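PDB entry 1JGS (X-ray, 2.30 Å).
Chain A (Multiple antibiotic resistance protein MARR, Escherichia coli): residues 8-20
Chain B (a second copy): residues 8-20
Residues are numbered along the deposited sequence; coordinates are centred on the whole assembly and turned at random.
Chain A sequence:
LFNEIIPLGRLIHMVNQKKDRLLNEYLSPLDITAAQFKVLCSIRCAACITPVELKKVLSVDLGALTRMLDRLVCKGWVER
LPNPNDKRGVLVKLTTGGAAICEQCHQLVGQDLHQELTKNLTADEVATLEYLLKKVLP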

# COMPACT_ATOMS: atom_id res chain seq x y z
N LEU A 8 -14.22 5.37 -7.60
CA LEU A 8 -12.80 5.62 -7.84
C LEU A 8 -11.87 5.02 -6.78
O LEU A 8 -10.95 4.26 -7.10
CB LEU A 8 -12.57 7.13 -7.94
CG LEU A 8 -11.17 7.68 -8.18
CD1 LEU A 8 -10.64 7.22 -9.53
CD2 LEU A 8 -11.24 9.20 -8.13
N GLY A 9 -12.13 5.37 -5.51
CA GLY A 9 -11.32 4.87 -4.41
C GLY A 9 -11.00 3.39 -4.51
O GLY A 9 -9.83 2.99 -4.42
N ARG A 10 -12.03 2.56 -4.67
CA ARG A 10 -11.81 1.12 -4.77
C ARG A 10 -11.05 0.76 -6.04
O ARG A 10 -10.21 -0.14 -6.03
CB ARG A 10 -13.15 0.37 -4.73
CG ARG A 10 -13.75 0.22 -3.34
CD ARG A 10 -15.18 -0.31 -3.43
NE ARG A 10 -15.27 -1.56 -4.17
CZ ARG A 10 -16.40 -2.06 -4.67
NH1 ARG A 10 -17.54 -1.41 -4.50
NH2 ARG A 10 -16.38 -3.21 -5.33
N LEU A 11 -11.33 1.46 -7.14
CA LEU A 11 -10.63 1.17 -8.39
C LEU A 11 -9.14 1.46 -8.23
O LEU A 11 -8.31 0.68 -8.68
CB LEU A 11 -11.21 1.99 -9.55
CG LEU A 11 -12.58 1.57 -10.09
CD1 LEU A 11 -13.02 2.50 -11.22
CD2 LEU A 11 -12.51 0.14 -10.59
N ILE A 12 -8.81 2.60 -7.62
CA ILE A 12 -7.41 2.97 -7.39
C ILE A 12 -6.78 1.86 -6.54
O ILE A 12 -5.63 1.48 -6.74
CB ILE A 12 -7.29 4.31 -6.63
CG1 ILE A 12 -7.76 5.46 -7.52
CG2 ILE A 12 -5.86 4.55 -6.22
CD1 ILE A 12 -7.77 6.81 -6.80
N HIS A 13 -7.56 1.36 -5.58
CA HIS A 13 -7.10 0.31 -4.69
C HIS A 13 -6.78 -0.92 -5.51
O HIS A 13 -5.62 -1.33 -5.62
CB HIS A 13 -8.19 -0.01 -3.67
CG HIS A 13 -7.87 -1.16 -2.76
ND1 HIS A 13 -6.74 -1.19 -1.98
CD2 HIS A 13 -8.56 -2.29 -2.49
CE1 HIS A 13 -6.75 -2.29 -1.25
NE2 HIS A 13 -7.84 -2.98 -1.54
N MET A 14 -7.81 -1.50 -6.11
CA MET A 14 -7.68 -2.68 -6.95
C MET A 14 -6.51 -2.59 -7.92
O MET A 14 -5.83 -3.57 -8.15
CB MET A 14 -8.96 -2.90 -7.76
CG MET A 14 -10.17 -3.34 -6.95
SD MET A 14 -11.66 -3.35 -7.99
CE MET A 14 -11.39 -4.85 -8.98
N VAL A 15 -6.29 -1.41 -8.50
CA VAL A 15 -5.20 -1.22 -9.46
C VAL A 15 -3.83 -1.20 -8.79
O VAL A 15 -2.84 -1.70 -9.36
CB VAL A 15 -5.37 0.09 -10.26
CG1 VAL A 15 -4.19 0.24 -11.22
CG2 VAL A 15 -6.69 0.06 -11.05
N ASN A 16 -3.76 -0.61 -7.60
CA ASN A 16 -2.49 -0.56 -6.89
C ASN A 16 -2.20 -2.00 -6.52
O ASN A 16 -1.07 -2.47 -6.61
CB ASN A 16 -2.58 0.30 -5.63
CG ASN A 16 -1.21 0.61 -5.05
OD1 ASN A 16 -0.40 1.27 -5.69
ND2 ASN A 16 -0.96 0.12 -3.83
N GLN A 17 -3.26 -2.69 -6.10
CA GLN A 17 -3.17 -4.09 -5.71
C GLN A 17 -2.46 -4.80 -6.86
O GLN A 17 -1.35 -5.30 -6.71
CB GLN A 17 -4.57 -4.66 -5.52
CG GLN A 17 -4.62 -6.01 -4.80
CD GLN A 17 -5.28 -5.91 -3.43
OE1 GLN A 17 -6.45 -5.53 -3.31
NE2 GLN A 17 -4.52 -6.26 -2.39
N LYS A 18 -3.11 -4.81 -8.02
CA LYS A 18 -2.58 -5.45 -9.21
C LYS A 18 -1.12 -5.08 -9.42
O LYS A 18 -0.27 -5.95 -9.61
CB LYS A 18 -3.37 -5.03 -10.46
CG LYS A 18 -2.91 -5.75 -11.72
CD LYS A 18 -3.42 -5.09 -12.98
CE LYS A 18 -2.96 -5.84 -14.24
NZ LYS A 18 -3.96 -6.84 -14.72
N LYS A 19 -0.84 -3.79 -9.38
CA LYS A 19 0.52 -3.27 -9.58
C LYS A 19 1.54 -3.94 -8.66
O LYS A 19 2.65 -4.25 -9.09
CB LYS A 19 0.52 -1.75 -9.35
CG LYS A 19 1.83 -1.05 -9.67
CD LYS A 19 2.66 -0.81 -8.42
CE LYS A 19 3.88 0.04 -8.73
NZ LYS A 19 4.65 0.42 -7.51
N ASP A 20 1.16 -4.18 -7.41
CA ASP A 20 2.08 -4.81 -6.49
C ASP A 20 2.23 -6.28 -6.81
O ASP A 20 3.34 -6.82 -6.74
CB ASP A 20 1.62 -4.62 -5.04
CG ASP A 20 1.84 -3.20 -4.53
OD1 ASP A 20 2.82 -2.55 -4.95
OD2 ASP A 20 1.02 -2.73 -3.71
N LEU B 8 2.95 5.98 -15.64
CA LEU B 8 1.75 5.51 -14.95
C LEU B 8 2.01 4.91 -13.57
O LEU B 8 1.41 5.34 -12.57
CB LEU B 8 1.04 4.48 -15.84
CG LEU B 8 -0.25 3.82 -15.36
CD1 LEU B 8 -1.35 4.86 -15.19
CD2 LEU B 8 -0.66 2.78 -16.40
N GLY B 9 2.90 3.92 -13.51
CA GLY B 9 3.24 3.27 -12.25
C GLY B 9 3.43 4.23 -11.09
O GLY B 9 2.82 4.07 -10.04
N ARG B 10 4.29 5.23 -11.28
CA ARG B 10 4.55 6.20 -10.22
C ARG B 10 3.30 7.04 -9.93
O ARG B 10 3.03 7.37 -8.78
CB ARG B 10 5.72 7.11 -10.59
CG ARG B 10 7.09 6.48 -10.39
CD ARG B 10 8.18 7.36 -11.01
NE ARG B 10 8.15 8.73 -10.50
CZ ARG B 10 8.75 9.76 -11.09
NH1 ARG B 10 9.44 9.58 -12.22
NH2 ARG B 10 8.68 10.97 -10.56
N LEU B 11 2.55 7.39 -10.97
CA LEU B 11 1.34 8.18 -10.77
C LEU B 11 0.33 7.41 -9.93
O LEU B 11 -0.27 7.97 -9.02
CB LEU B 11 0.71 8.59 -12.11
CG LEU B 11 1.42 9.67 -12.93
CD1 LEU B 11 0.68 9.93 -14.24
CD2 LEU B 11 1.50 10.94 -12.11
N ILE B 12 0.14 6.13 -10.24
CA ILE B 12 -0.77 5.28 -9.49
C ILE B 12 -0.28 5.25 -8.03
O ILE B 12 -1.08 5.28 -7.09
CB ILE B 12 -0.78 3.83 -10.02
CG1 ILE B 12 -1.42 3.78 -11.41
CG2 ILE B 12 -1.57 2.93 -9.09
CD1 ILE B 12 -1.37 2.40 -12.06
N HIS B 13 1.04 5.21 -7.87
CA HIS B 13 1.65 5.18 -6.55
C HIS B 13 1.28 6.46 -5.82
O HIS B 13 0.55 6.43 -4.82
CB HIS B 13 3.17 5.08 -6.70
CG HIS B 13 3.91 5.15 -5.40
ND1 HIS B 13 3.67 4.28 -4.36
CD2 HIS B 13 4.93 5.95 -5.00
CE1 HIS B 13 4.51 4.55 -3.37
NE2 HIS B 13 5.28 5.56 -3.73
N MET B 14 1.78 7.57 -6.33
CA MET B 14 1.52 8.89 -5.76
C MET B 14 0.05 9.09 -5.40
O MET B 14 -0.24 9.69 -4.38
CB MET B 14 1.93 9.98 -6.74
CG MET B 14 3.42 10.14 -6.96
SD MET B 14 3.76 11.31 -8.31
CE MET B 14 3.41 12.89 -7.49
N VAL B 15 -0.86 8.61 -6.25
CA VAL B 15 -2.29 8.77 -5.99
C VAL B 15 -2.79 7.87 -4.86
O VAL B 15 -3.68 8.27 -4.09
CB VAL B 15 -3.13 8.47 -7.26
CG1 VAL B 15 -4.61 8.62 -6.93
CG2 VAL B 15 -2.74 9.43 -8.39
N ASN B 16 -2.25 6.66 -4.78
CA ASN B 16 -2.66 5.75 -3.73
C ASN B 16 -2.15 6.38 -2.45
O ASN B 16 -2.83 6.39 -1.43
CB ASN B 16 -2.04 4.36 -3.91
CG ASN B 16 -2.69 3.33 -3.00
OD1 ASN B 16 -3.88 3.04 -3.13
ND2 ASN B 16 -1.91 2.76 -2.08
N GLN B 17 -0.93 6.91 -2.54
CA GLN B 17 -0.29 7.57 -1.42
C GLN B 17 -1.30 8.58 -0.89
O GLN B 17 -1.80 8.46 0.23
CB GLN B 17 0.98 8.28 -1.88
CG GLN B 17 1.92 8.73 -0.78
CD GLN B 17 3.23 7.97 -0.78
OE1 GLN B 17 3.99 8.00 -1.76
NE2 GLN B 17 3.52 7.27 0.32
N LYS B 18 -1.61 9.57 -1.73
CA LYS B 18 -2.56 10.62 -1.38
C LYS B 18 -3.81 10.04 -0.73
O LYS B 18 -4.23 10.48 0.33
CB LYS B 18 -2.97 11.42 -2.62
CG LYS B 18 -3.88 12.59 -2.29
CD LYS B 18 -4.58 13.14 -3.51
CE LYS B 18 -5.48 14.34 -3.16
NZ LYS B 18 -4.80 15.66 -3.33
N LYS B 19 -4.39 9.05 -1.39
CA LYS B 19 -5.60 8.39 -0.92
C LYS B 19 -5.48 7.91 0.53
O LYS B 19 -6.42 8.05 1.32
CB LYS B 19 -5.94 7.21 -1.84
CG LYS B 19 -7.27 6.53 -1.56
CD LYS B 19 -7.09 5.27 -0.72
CE LYS B 19 -8.40 4.51 -0.59
NZ LYS B 19 -8.24 3.20 0.10
N ASP B 20 -4.33 7.37 0.88
CA ASP B 20 -4.14 6.88 2.24
C ASP B 20 -3.99 8.04 3.20
O ASP B 20 -4.52 8.01 4.31
CB ASP B 20 -2.94 5.94 2.33
CG ASP B 20 -3.21 4.58 1.71
OD1 ASP B 20 -4.36 4.10 1.78
OD2 ASP B 20 -2.26 3.97 1.16

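Residues 8-20 of each chain form a single helical segment that continues further along the sequence. The regular i to i+4 ladder is intact: Ile12(A) N donates to Leu8(A) O at 2.8 Å, for example, and Asn16(A) N to Ile12(A) O at 2.9 Å. With its backbone groups paired internally in this way, each helix meets its partner mainly through side chains. An exact two-fold axis relates the copies. The helix axes approach to 10.1 Å and their N-to-C directions differ by 129°, so the segments run obliquely antiparallel. The symmetry makes each pairing occur twice: the CA atoms of Ile12(A) and Asn16(B) lie 6.6 Å apart, as do those of Asn16(A) and Ile12(B), while further out the CA atoms of Gly9(A) and Lys19(B) are separated by 7.6 Å. Residues 9, 12, 16 and 19, spaced three or four apart, recur on one side of the helix, as expected for helical packing.

The apolar contacts come in two symmetry-related pairs. Ile12(A) CD1 packs against Val15(B) CG1 at 3.6 Å, and Val15(A) CG1 meets Ile12(B) CD1 at 3.7 Å. Isoleucine suits this position because its m,t rotamer extends CD1 as far as the neighbouring valine, whereas the short, branched valine offers a compact methyl surface. Both side chains leave the backbone toward the other helix, and both residues are buried in the assembly.

Asn16 occupies the centre of the crossing. Asn16(A) ND2 and Asn16(B) ND2 approach to 3.3 Å, yet both are donors as modelled, so this close pair is not a hydrogen bond. The amide oxygen instead lies beside the other helix: Asn16(A) OD1 is 4.0 Å from Ile12(B) CG2, a van der Waals contact. Asparagine is small enough to let two copies meet near the axis, but no hydrogen bond spans the two segments.

Lys19 frames the contact at its outer ends. Its CA-to-CB bond points toward the partner helix, and the aliphatic part of its long side chain covers Gly9, with Lys19(B) CE 4.4 Å from Gly9(A) O. Glycine leaves its backbone open to this methylene chain, although a CB there would have room. His13 is more peripheral, its CA-to-CB bond directed sideways and its imidazole in an exposed position. The CA-to-CB bond of Arg10 points away, and the residue makes no contact across the pair. Together the two segments bury 508 Å², largely through van der Waals packing.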